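Local coordinates for putative branched-chain amino acid ABC transporter, periplasmic branched-chain amino acid-binding protein (Pseudomonas protegens Pf-5, PDB 4RU0), which probably serves as the periplasmic solute-binding component of a branched-chain amino acid ABC transporter, capturing its ligand for delivery to the membrane permease, at residues G144-Y149 with K436-R441; R138-D143 with D426-A431; A225-I230 with F257-D262. All coordinates share one frame; numbering follows the deposited sequence.

Contact 1 (G144-Y149 with K436-R441); sequences GTVFPY and KRLVPR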
loop_
_atom_site.group_PDB
_atom_site.type_symbol
_atom_site.label_atom_id
_atom_site.label_comp_id
_atom_site.label_asym_id
_atom_site.label_seq_id
_atom_site.Cartn_x
_atom_site.Cartn_y
_atom_site.Cartn_z
ATOM N N GLY A 144 -1.339 -9.170 -14.866
ATOM C CA GLY A 144 -2.252 -10.232 -14.493
ATOM C C GLY A 144 -2.373 -11.360 -15.500
ATOM O O GLY A 144 -3.087 -12.330 -15.250
ATOM N N THR A 145 -1.691 -11.252 -16.639
ATOM C CA THR A 145 -1.689 -12.356 -17.597
ATOM C C THR A 145 -0.766 -13.453 -17.090
ATOM O O THR A 145 -0.888 -14.612 -17.486
ATOM C CB THR A 145 -1.241 -11.928 -19.015
ATOM O OG1 THR A 145 0.142 -11.547 -18.998
ATOM C CG2 THR A 145 -2.096 -10.783 -19.528
ATOM N N VAL A 146 0.159 -13.076 -16.213
ATOM C CA VAL A 146 1.091 -14.033 -15.623
ATOM C C VAL A 146 0.693 -14.311 -14.176
ATOM O O VAL A 146 0.940 -15.394 -13.648
ATOM C CB VAL A 146 2.541 -13.520 -15.708
ATOM C CG1 VAL A 146 3.501 -14.427 -14.950
ATOM C CG2 VAL A 146 2.964 -13.410 -17.168
ATOM N N PHE A 147 0.033 -13.337 -13.552
ATOM C CA PHE A 147 -0.409 -13.467 -12.164
ATOM C C PHE A 147 -1.918 -13.295 -12.001
ATOM O O PHE A 147 -2.370 -12.292 -11.456
ATOM C CB PHE A 147 0.322 -12.453 -11.287
ATOM C CG PHE A 147 1.781 -12.744 -11.126
ATOM C CD1 PHE A 147 2.698 -12.275 -12.049
ATOM C CD2 PHE A 147 2.237 -13.488 -10.049
ATOM C CE1 PHE A 147 4.042 -12.543 -11.899
ATOM C CE2 PHE A 147 3.577 -13.758 -9.894
ATOM C CZ PHE A 147 4.483 -13.286 -10.819
ATOM N N PRO A 148 -2.697 -14.295 -12.443
ATOM C CA PRO A 148 -4.162 -14.225 -12.443
ATOM C C PRO A 148 -4.764 -13.887 -11.081
ATOM O O PRO A 148 -5.737 -13.137 -11.027
ATOM C CB PRO A 148 -4.582 -15.638 -12.870
ATOM C CG PRO A 148 -3.397 -16.213 -13.538
ATOM C CD PRO A 148 -2.210 -15.616 -12.873
ATOM N N TYR A 149 -4.195 -14.420 -10.003
ATOM C CA TYR A 149 -4.789 -14.255 -8.680
ATOM C C TYR A 149 -3.896 -13.513 -7.680
ATOM O O TYR A 149 -4.039 -13.667 -6.470
ATOM C CB TYR A 149 -5.189 -15.628 -8.132
ATOM C CG TYR A 149 -6.345 -16.209 -8.909
ATOM C CD1 TYR A 149 -6.127 -17.034 -10.006
ATOM C CD2 TYR A 149 -7.656 -15.888 -8.578
ATOM C CE1 TYR A 149 -7.184 -17.544 -10.734
ATOM C CE2 TYR A 149 -8.720 -16.394 -9.301
ATOM C CZ TYR A 149 -8.480 -17.218 -10.377
ATOM O OH TYR A 149 -9.538 -17.723 -11.095
ATOM N N LYS A 436 8.745 -20.321 -14.172
ATOM C CA LYS A 436 7.733 -21.175 -13.556
ATOM C C LYS A 436 6.989 -22.006 -14.584
ATOM O O LYS A 436 6.114 -22.808 -14.229
ATOM C CB LYS A 436 6.735 -20.333 -12.757
ATOM C CG LYS A 436 7.375 -19.458 -11.692
ATOM C CD LYS A 436 8.154 -20.279 -10.685
ATOM C CE LYS A 436 8.621 -19.414 -9.520
ATOM N NZ LYS A 436 9.324 -20.222 -8.484
ATOM N N ARG A 437 7.341 -21.804 -15.853
ATOM C CA ARG A 437 6.686 -22.472 -16.979
ATOM C C ARG A 437 5.168 -22.295 -16.937
ATOM O O ARG A 437 4.406 -23.260 -16.907
ATOM C CB ARG A 437 7.073 -23.949 -17.014
ATOM C CG ARG A 437 8.483 -24.163 -17.572
ATOM C CD ARG A 437 8.967 -25.588 -17.399
ATOM N NE ARG A 437 9.520 -25.814 -16.067
ATOM C CZ ARG A 437 9.481 -26.983 -15.435
ATOM N NH1 ARG A 437 8.905 -28.030 -16.016
ATOM N NH2 ARG A 437 10.011 -27.103 -14.222
ATOM N N LEU A 438 4.746 -21.035 -16.934
ATOM C CA LEU A 438 3.334 -20.679 -16.969
ATOM C C LEU A 438 2.919 -20.208 -18.356
ATOM O O LEU A 438 3.684 -19.529 -19.040
ATOM C CB LEU A 438 3.037 -19.580 -15.955
ATOM C CG LEU A 438 3.173 -19.945 -14.479
ATOM C CD1 LEU A 438 3.223 -18.679 -13.645
ATOM C CD2 LEU A 438 2.008 -20.823 -14.059
ATOM N N VAL A 439 1.707 -20.564 -18.765
ATOM C CA VAL A 439 1.146 -20.040 -19.999
ATOM C C VAL A 439 0.362 -18.770 -19.706
ATOM O O VAL A 439 -0.663 -18.813 -19.030
ATOM C CB VAL A 439 0.221 -21.052 -20.687
ATOM C CG1 VAL A 439 -0.333 -20.456 -21.972
ATOM C CG2 VAL A 439 0.960 -22.349 -20.962
ATOM N N PRO A 440 0.843 -17.631 -20.213
ATOM C CA PRO A 440 0.180 -16.352 -19.944
ATOM C C PRO A 440 -1.229 -16.296 -20.528
ATOM O O PRO A 440 -1.458 -16.793 -21.631
ATOM C CB PRO A 440 1.100 -15.327 -20.624
ATOM C CG PRO A 440 2.425 -16.017 -20.736
ATOM C CD PRO A 440 2.088 -17.461 -20.977
ATOM N N ARG A 441 -2.172 -15.795 -19.753
ATOM C CA ARG A 441 -3.513 -15.591 -20.225
ATOM C C ARG A 441 -3.465 -14.642 -21.379
ATOM O O ARG A 441 -2.708 -13.689 -21.370
ATOM C CB ARG A 441 -4.354 -14.950 -19.152
ATOM C CG ARG A 441 -4.559 -15.791 -17.936
ATOM C CD ARG A 441 -5.811 -15.343 -17.241
ATOM N NE ARG A 441 -5.601 -14.156 -16.443
ATOM C CZ ARG A 441 -6.546 -13.275 -16.163
ATOM N NH1 ARG A 441 -7.757 -13.451 -16.626
ATOM N NH2 ARG A 441 -6.282 -12.223 -15.414
#
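The C-terminal tail of this periplasmic binding protein, leaving helix 418-435 through a Schellman motif at Arg-437, lays Pro-440 and Arg-441 against the loop from Gly-144 to Pro-148. Neither partner is a regular strand, and backbone and guanidinium bonds hold them together. Arg-441 N donates to Thr-145 O at 2.9 Å, in the carbonyl plane and on a lone pair, with an N-H...O angle of 152°. The same oxygen receives a CA-H...O contact from Pro-440 CA at 3.2 Å, which sets two successive tail residues on one carbonyl.

The arginine then reaches back to the preceding carbonyl. Its chain bends at chi3 (-80°), placing NE 3.3 Å from Gly-144 O in a weak hydrogen bond, while NH2 makes the better one to that oxygen at 3.2 Å. Gly-144 O lies at the guanidinium edge, in its plane, yet NH2 stands 54° above the carbonyl plane. NH2 also forms a salt bridge with Glu-363, so the group is held from the loop and from helix 355-363.

Apolar contacts are looser: Val-146 CG1 meets Leu-438 CD1 at 4.5 Å, and its CG2 meets Pro-440 CB at 4.4 Å. Pro-148 slides past the arginine in the opposite direction, bringing its CB to 4.0 Å from Arg-441 NE.

Contact 2 (R138-D143 with D426-A431); sequences RTEATD and DEKAAA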
loop_
_atom_site.group_PDB
_atom_site.type_symbol
_atom_site.label_atom_id
_atom_site.label_comp_id
_atom_site.label_asym_id
_atom_site.label_seq_id
_atom_site.Cartn_x
_atom_site.Cartn_y
_atom_site.Cartn_z
ATOM N N ARG A 138 4.587 -8.503 -5.022
ATOM C CA ARG A 138 5.322 -8.666 -6.271
ATOM C C ARG A 138 4.954 -7.599 -7.295
ATOM O O ARG A 138 3.809 -7.530 -7.740
ATOM C CB ARG A 138 5.057 -10.046 -6.858
ATOM C CG ARG A 138 5.308 -11.198 -5.903
ATOM C CD ARG A 138 4.743 -12.485 -6.480
ATOM N NE ARG A 138 5.068 -13.667 -5.687
ATOM C CZ ARG A 138 6.171 -14.396 -5.847
ATOM N NH1 ARG A 138 6.371 -15.467 -5.087
ATOM N NH2 ARG A 138 7.076 -14.050 -6.765
ATOM N N THR A 139 5.920 -6.775 -7.689
ATOM C CA THR A 139 5.627 -5.729 -8.661
ATOM C C THR A 139 5.263 -6.333 -10.022
ATOM O O THR A 139 4.407 -5.808 -10.729
ATOM C CB THR A 139 6.811 -4.729 -8.830
ATOM O OG1 THR A 139 7.976 -5.424 -9.282
ATOM C CG2 THR A 139 7.122 -4.039 -7.508
ATOM N N GLU A 140 5.884 -7.453 -10.375
ATOM C CA GLU A 140 5.592 -8.086 -11.655
ATOM C C GLU A 140 4.172 -8.655 -11.695
ATOM O O GLU A 140 3.672 -9.002 -12.760
ATOM C CB GLU A 140 6.617 -9.183 -11.972
ATOM C CG GLU A 140 6.624 -10.364 -11.020
ATOM C CD GLU A 140 7.466 -10.115 -9.786
ATOM O OE1 GLU A 140 7.969 -8.979 -9.638
ATOM O OE2 GLU A 140 7.627 -11.053 -8.970
ATOM N N ALA A 141 3.510 -8.730 -10.545
ATOM C CA ALA A 141 2.128 -9.191 -10.513
ATOM C C ALA A 141 1.185 -8.102 -11.025
ATOM O O ALA A 141 -0.035 -8.284 -11.048
ATOM C CB ALA A 141 1.735 -9.629 -9.114
ATOM N N THR A 142 1.750 -6.971 -11.434
ATOM C CA THR A 142 0.987 -5.967 -12.162
ATOM C C THR A 142 0.430 -6.598 -13.438
ATOM O O THR A 142 -0.707 -6.328 -13.836
ATOM C CB THR A 142 1.844 -4.738 -12.520
ATOM O OG1 THR A 142 2.409 -4.173 -11.331
ATOM C CG2 THR A 142 1.002 -3.681 -13.215
ATOM N N ASP A 143 1.241 -7.445 -14.069
ATOM C CA ASP A 143 0.832 -8.167 -15.270
ATOM C C ASP A 143 -0.027 -9.369 -14.891
ATOM O O ASP A 143 0.485 -10.460 -14.640
ATOM C CB ASP A 143 2.060 -8.616 -16.071
ATOM C CG ASP A 143 1.711 -9.131 -17.467
ATOM O OD1 ASP A 143 0.525 -9.426 -17.739
ATOM O OD2 ASP A 143 2.637 -9.248 -18.302
ATOM N N ASP A 426 6.683 -5.851 -18.004
ATOM C CA ASP A 426 6.489 -6.915 -18.987
ATOM C C ASP A 426 7.662 -7.892 -18.979
ATOM O O ASP A 426 7.469 -9.107 -18.982
ATOM C CB ASP A 426 6.302 -6.341 -20.393
ATOM C CG ASP A 426 4.943 -5.684 -20.586
ATOM O OD1 ASP A 426 4.002 -6.016 -19.836
ATOM O OD2 ASP A 426 4.816 -4.839 -21.497
ATOM N N GLU A 427 8.875 -7.348 -18.949
ATOM C CA GLU A 427 10.083 -8.167 -18.920
ATOM C C GLU A 427 10.139 -9.069 -17.690
ATOM O O GLU A 427 10.379 -10.272 -17.796
ATOM C CB GLU A 427 11.329 -7.284 -18.952
ATOM C CG GLU A 427 12.622 -8.070 -18.779
ATOM C CD GLU A 427 13.649 -7.333 -17.939
ATOM O OE1 GLU A 427 14.052 -6.212 -18.325
ATOM O OE2 GLU A 427 14.054 -7.880 -16.889
ATOM N N LYS A 428 9.919 -8.473 -16.526
ATOM C CA LYS A 428 10.018 -9.187 -15.261
ATOM C C LYS A 428 8.966 -10.299 -15.164
ATOM O O LYS A 428 9.269 -11.413 -14.741
ATOM C CB LYS A 428 9.877 -8.198 -14.102
ATOM C CG LYS A 428 10.304 -8.738 -12.746
ATOM C CD LYS A 428 10.528 -7.587 -11.764
ATOM C CE LYS A 428 11.047 -8.078 -10.419
ATOM N NZ LYS A 428 11.477 -6.928 -9.568
ATOM N N ALA A 429 7.738 -9.996 -15.573
ATOM C CA ALA A 429 6.653 -10.971 -15.539
ATOM C C ALA A 429 6.876 -12.109 -16.529
ATOM O O ALA A 429 6.424 -13.233 -16.303
ATOM C CB ALA A 429 5.324 -10.293 -15.820
ATOM N N ALA A 430 7.563 -11.818 -17.631
ATOM C CA ALA A 430 7.797 -12.821 -18.664
ATOM C C ALA A 430 8.894 -13.775 -18.228
ATOM O O ALA A 430 8.801 -14.983 -18.454
ATOM C CB ALA A 430 8.155 -12.160 -19.987
ATOM N N ALA A 431 9.933 -13.225 -17.607
ATOM C CA ALA A 431 11.001 -14.039 -17.036
ATOM C C ALA A 431 10.420 -15.024 -16.022
ATOM O O ALA A 431 10.779 -16.201 -16.011
ATOM C CB ALA A 431 12.055 -13.159 -16.387
HETATM O O HOH W 1 5.342 -9.924 -19.945
HETATM O O HOH W 2 2.241 -8.230 -20.841
#
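Glu-140, Lys-428 and Ala-429 carry most of this buried contact, in which a short 3-10 segment, 139-142, packs on the C-terminal helix 418-435 of the periplasmic binding protein fold. No direct hydrogen bond joins the two segments. Glu-140 and Lys-428 cross obliquely through their aliphatic parts, with Glu-140 CB 3.8 Å from Lys-428 CG. Glu-140 CG sits between the backbone N and the carbonyl carbon (chi1 64°), and the chain bends at chi2 (-85°), which brings CD over toward the lysine. Glu-140 OE1 lies 3.3 Å from Lys-428 CE, the methylene next to the charge. The ammonium itself is farther off, with NZ 4.1 Å from Glu-140 OE1, beyond salt-bridge distance, though the opposite charges probably still attract. Lys-428 runs extended beyond CG, and NZ is hydrogen-bonded to Tyr-158 OH.

Ala-429 turns its methyl to the 3-10 turn: its CB is 3.7 Å from Glu-140 O and equally close to Asp-143 CB.

At the other end of the contact the chemistry is acidic. The Asp-143 and Asp-426 side chains cross at about a right angle, with OD2 of the first 3.8 Å from OD1 of the second, and the like charges would probably repel. Arg-422 forms a salt bridge with Asp-426 and probably offsets the charge, while Asp-143 OD1 is taken by Thr-145 OG1. A water donates to both carboxylates and bridges them, 2.8 Å from Asp-143 OD2 and 3.0 Å from Asp-426 OD1.

Contact 3 (A225-I230 with F257-D262); sequences AQWRQI and FGFPVD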
loop_
_atom_site.group_PDB
_atom_site.type_symbol
_atom_site.label_atom_id
_atom_site.label_comp_id
_atom_site.label_asym_id
_atom_site.label_seq_id
_atom_site.Cartn_x
_atom_site.Cartn_y
_atom_site.Cartn_z
ATOM N N ALA A 225 28.336 6.077 7.813
ATOM C CA ALA A 225 29.023 6.044 6.525
ATOM C C ALA A 225 28.100 6.577 5.438
ATOM O O ALA A 225 28.504 7.402 4.616
ATOM C CB ALA A 225 29.486 4.639 6.199
ATOM N N GLN A 226 26.859 6.105 5.458
ATOM C CA GLN A 226 25.853 6.524 4.497
ATOM C C GLN A 226 25.654 8.041 4.502
ATOM O O GLN A 226 25.719 8.692 3.452
ATOM C CB GLN A 226 24.520 5.816 4.780
ATOM C CG GLN A 226 24.502 4.323 4.434
ATOM C CD GLN A 226 25.167 3.447 5.483
ATOM O OE1 GLN A 226 25.722 3.938 6.470
ATOM N NE2 GLN A 226 25.105 2.141 5.274
ATOM N N TRP A 227 25.436 8.615 5.681
ATOM C CA TRP A 227 25.146 10.044 5.755
ATOM C C TRP A 227 26.406 10.900 5.638
ATOM O O TRP A 227 26.324 12.090 5.339
ATOM C CB TRP A 227 24.378 10.356 7.038
ATOM C CG TRP A 227 22.973 9.870 6.913
ATOM C CD1 TRP A 227 22.456 8.699 7.401
ATOM C CD2 TRP A 227 21.917 10.505 6.190
ATOM N NE1 TRP A 227 21.134 8.582 7.047
ATOM C CE2 TRP A 227 20.778 9.677 6.302
ATOM C CE3 TRP A 227 21.819 11.699 5.468
ATOM C CZ2 TRP A 227 19.556 10.009 5.718
ATOM C CZ3 TRP A 227 20.605 12.025 4.887
ATOM C CH2 TRP A 227 19.489 11.183 5.017
ATOM N N ARG A 228 27.569 10.289 5.846
ATOM C CA ARG A 228 28.838 10.946 5.541
ATOM C C ARG A 228 28.967 11.069 4.026
ATOM O O ARG A 228 29.403 12.087 3.501
ATOM C CB ARG A 228 30.015 10.162 6.135
ATOM C CG ARG A 228 31.377 10.668 5.743
ATOM C CD ARG A 228 32.480 9.977 6.550
ATOM N NE ARG A 228 32.652 8.575 6.169
ATOM C CZ ARG A 228 32.311 7.530 6.923
ATOM N NH1 ARG A 228 31.777 7.708 8.128
ATOM N NH2 ARG A 228 32.522 6.298 6.474
ATOM N N GLN A 229 28.564 10.019 3.324
ATOM C CA GLN A 229 28.566 10.045 1.874
ATOM C C GLN A 229 27.593 11.104 1.350
ATOM O O GLN A 229 27.916 11.861 0.432
ATOM C CB GLN A 229 28.201 8.678 1.315
ATOM C CG GLN A 229 28.061 8.658 -0.196
ATOM C CD GLN A 229 27.756 7.272 -0.725
ATOM O OE1 GLN A 229 27.942 6.278 -0.024
ATOM N NE2 GLN A 229 27.269 7.199 -1.960
ATOM N N ILE A 230 26.408 11.157 1.950
ATOM C CA ILE A 230 25.371 12.086 1.530
ATOM C C ILE A 230 25.786 13.535 1.774
ATOM O O ILE A 230 25.513 14.405 0.946
ATOM C CB ILE A 230 24.040 11.776 2.249
ATOM C CG1 ILE A 230 23.409 10.519 1.643
ATOM C CG2 ILE A 230 23.076 12.949 2.160
ATOM C CD1 ILE A 230 22.304 9.908 2.488
ATOM N N PHE A 257 24.376 15.037 10.676
ATOM C CA PHE A 257 25.288 15.401 9.594
ATOM C C PHE A 257 24.870 16.692 8.884
ATOM O O PHE A 257 25.506 17.112 7.930
ATOM C CB PHE A 257 25.394 14.265 8.577
ATOM C CG PHE A 257 26.423 13.224 8.933
ATOM C CD1 PHE A 257 26.115 12.184 9.802
ATOM C CD2 PHE A 257 27.698 13.278 8.387
ATOM C CE1 PHE A 257 27.062 11.219 10.123
ATOM C CE2 PHE A 257 28.651 12.315 8.704
ATOM C CZ PHE A 257 28.329 11.286 9.575
ATOM N N GLY A 258 23.795 17.312 9.348
ATOM C CA GLY A 258 23.394 18.609 8.837
ATOM C C GLY A 258 22.646 18.589 7.520
ATOM O O GLY A 258 22.487 19.635 6.885
ATOM N N PHE A 259 22.183 17.418 7.093
ATOM C CA PHE A 259 21.396 17.360 5.865
ATOM C C PHE A 259 19.966 17.808 6.161
ATOM O O PHE A 259 19.386 17.406 7.168
ATOM C CB PHE A 259 21.410 15.959 5.256
ATOM C CG PHE A 259 20.820 15.907 3.872
ATOM C CD1 PHE A 259 21.585 16.248 2.766
ATOM C CD2 PHE A 259 19.490 15.547 3.682
ATOM C CE1 PHE A 259 21.045 16.223 1.499
ATOM C CE2 PHE A 259 18.939 15.517 2.417
ATOM C CZ PHE A 259 19.714 15.854 1.320
ATOM N N PRO A 260 19.405 18.672 5.301
ATOM C CA PRO A 260 18.078 19.247 5.568
ATOM C C PRO A 260 16.967 18.213 5.429
ATOM O O PRO A 260 16.773 17.603 4.378
ATOM C CB PRO A 260 17.948 20.362 4.519
ATOM C CG PRO A 260 18.942 20.032 3.461
ATOM C CD PRO A 260 20.046 19.254 4.110
ATOM N N VAL A 261 16.232 18.032 6.515
ATOM C CA VAL A 261 15.276 16.947 6.642
ATOM C C VAL A 261 14.083 17.115 5.702
ATOM O O VAL A 261 13.439 16.135 5.319
ATOM C CB VAL A 261 14.802 16.835 8.114
ATOM C CG1 VAL A 261 13.714 15.791 8.271
ATOM C CG2 VAL A 261 15.992 16.500 9.003
ATOM N N ASP A 262 13.797 18.349 5.304
ATOM C CA ASP A 262 12.679 18.574 4.391
ATOM C C ASP A 262 13.109 18.379 2.934
ATOM O O ASP A 262 12.356 18.672 2.006
ATOM C CB ASP A 262 12.072 19.967 4.602
ATOM C CG ASP A 262 13.033 21.086 4.260
ATOM O OD1 ASP A 262 14.261 20.858 4.284
ATOM O OD2 ASP A 262 12.552 22.199 3.971
#
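Trp-227, Arg-228 and Ile-230, on helix 224-233, meet Phe-257 and Phe-259 largely through apolar and CH-pi contacts; no hydrogen bond links the two segments.

Two CH-pi contacts define the geometry. Trp-227 CB stands over the face of the Phe-257 ring, 4.2 Å from its centroid and 28° off the normal. Ile-230 CG2 does the same to Phe-259, at 4.1 Å from that ring's centroid. Phe-259 CG is anti to its backbone N (chi1 -170°), which sends CG toward the helix; the Phe-259 and Ile-230 side chains cross at about a right angle.

The aromatic pair is oblique: the six-membered ring of Trp-227 and the Phe-259 ring have planes 52° apart, and Trp-227 CZ3 comes within 3.9 Å of Phe-259 CD2. Phe-259 CD2 lies at the edge of the indole, near its plane. The indole NE1 is bonded to Gln-223 OE1.

Van der Waals packing against the helix backbone completes the seat of Phe-257. Its CD2 is 3.5 Å from Trp-227 O, and its CE2 is 3.5 Å from Arg-228 CA. An alanine at Phe-257 would probably open a gap and leave Trp-227 CB and Arg-228 CB without the ring that packs on them.

Trp-227 also touches Ala-250 and Thr-253 of helix 246-256, which ends in a Schellman motif at Gly-258. Helices 224-233 and 246-256, linked through strand 237-241 in the parallel part of a mixed sheet, with the second leading on to strand 264-266, are typical of successive beta-alpha-beta units in an alpha/beta lobe.

Overall arrangement
Contacts 1 and 2 form one continuous region, their centres 9 Å apart. The loop 138-149 runs through both, meeting helix 418-435 in contact 2 and the tail beyond that helix in contact 1. They touch directly: Val-146 CG1 packs on Ala-429 O at 3.4 Å, and the Phe-147 ring lies against Glu-140 and Ala-141. Contact 2 is the buried one, relying on aliphatic packing and bridging water; contact 1, nearer the surface, uses direct backbone and guanidinium bonds. Contact 3 is remote, its centre about 43 Å from that of contact 1 and 34 Å from that of contact 2. It is also buried but chiefly apolar and aromatic, joining helix 224-233 to the loop after helix 246-256.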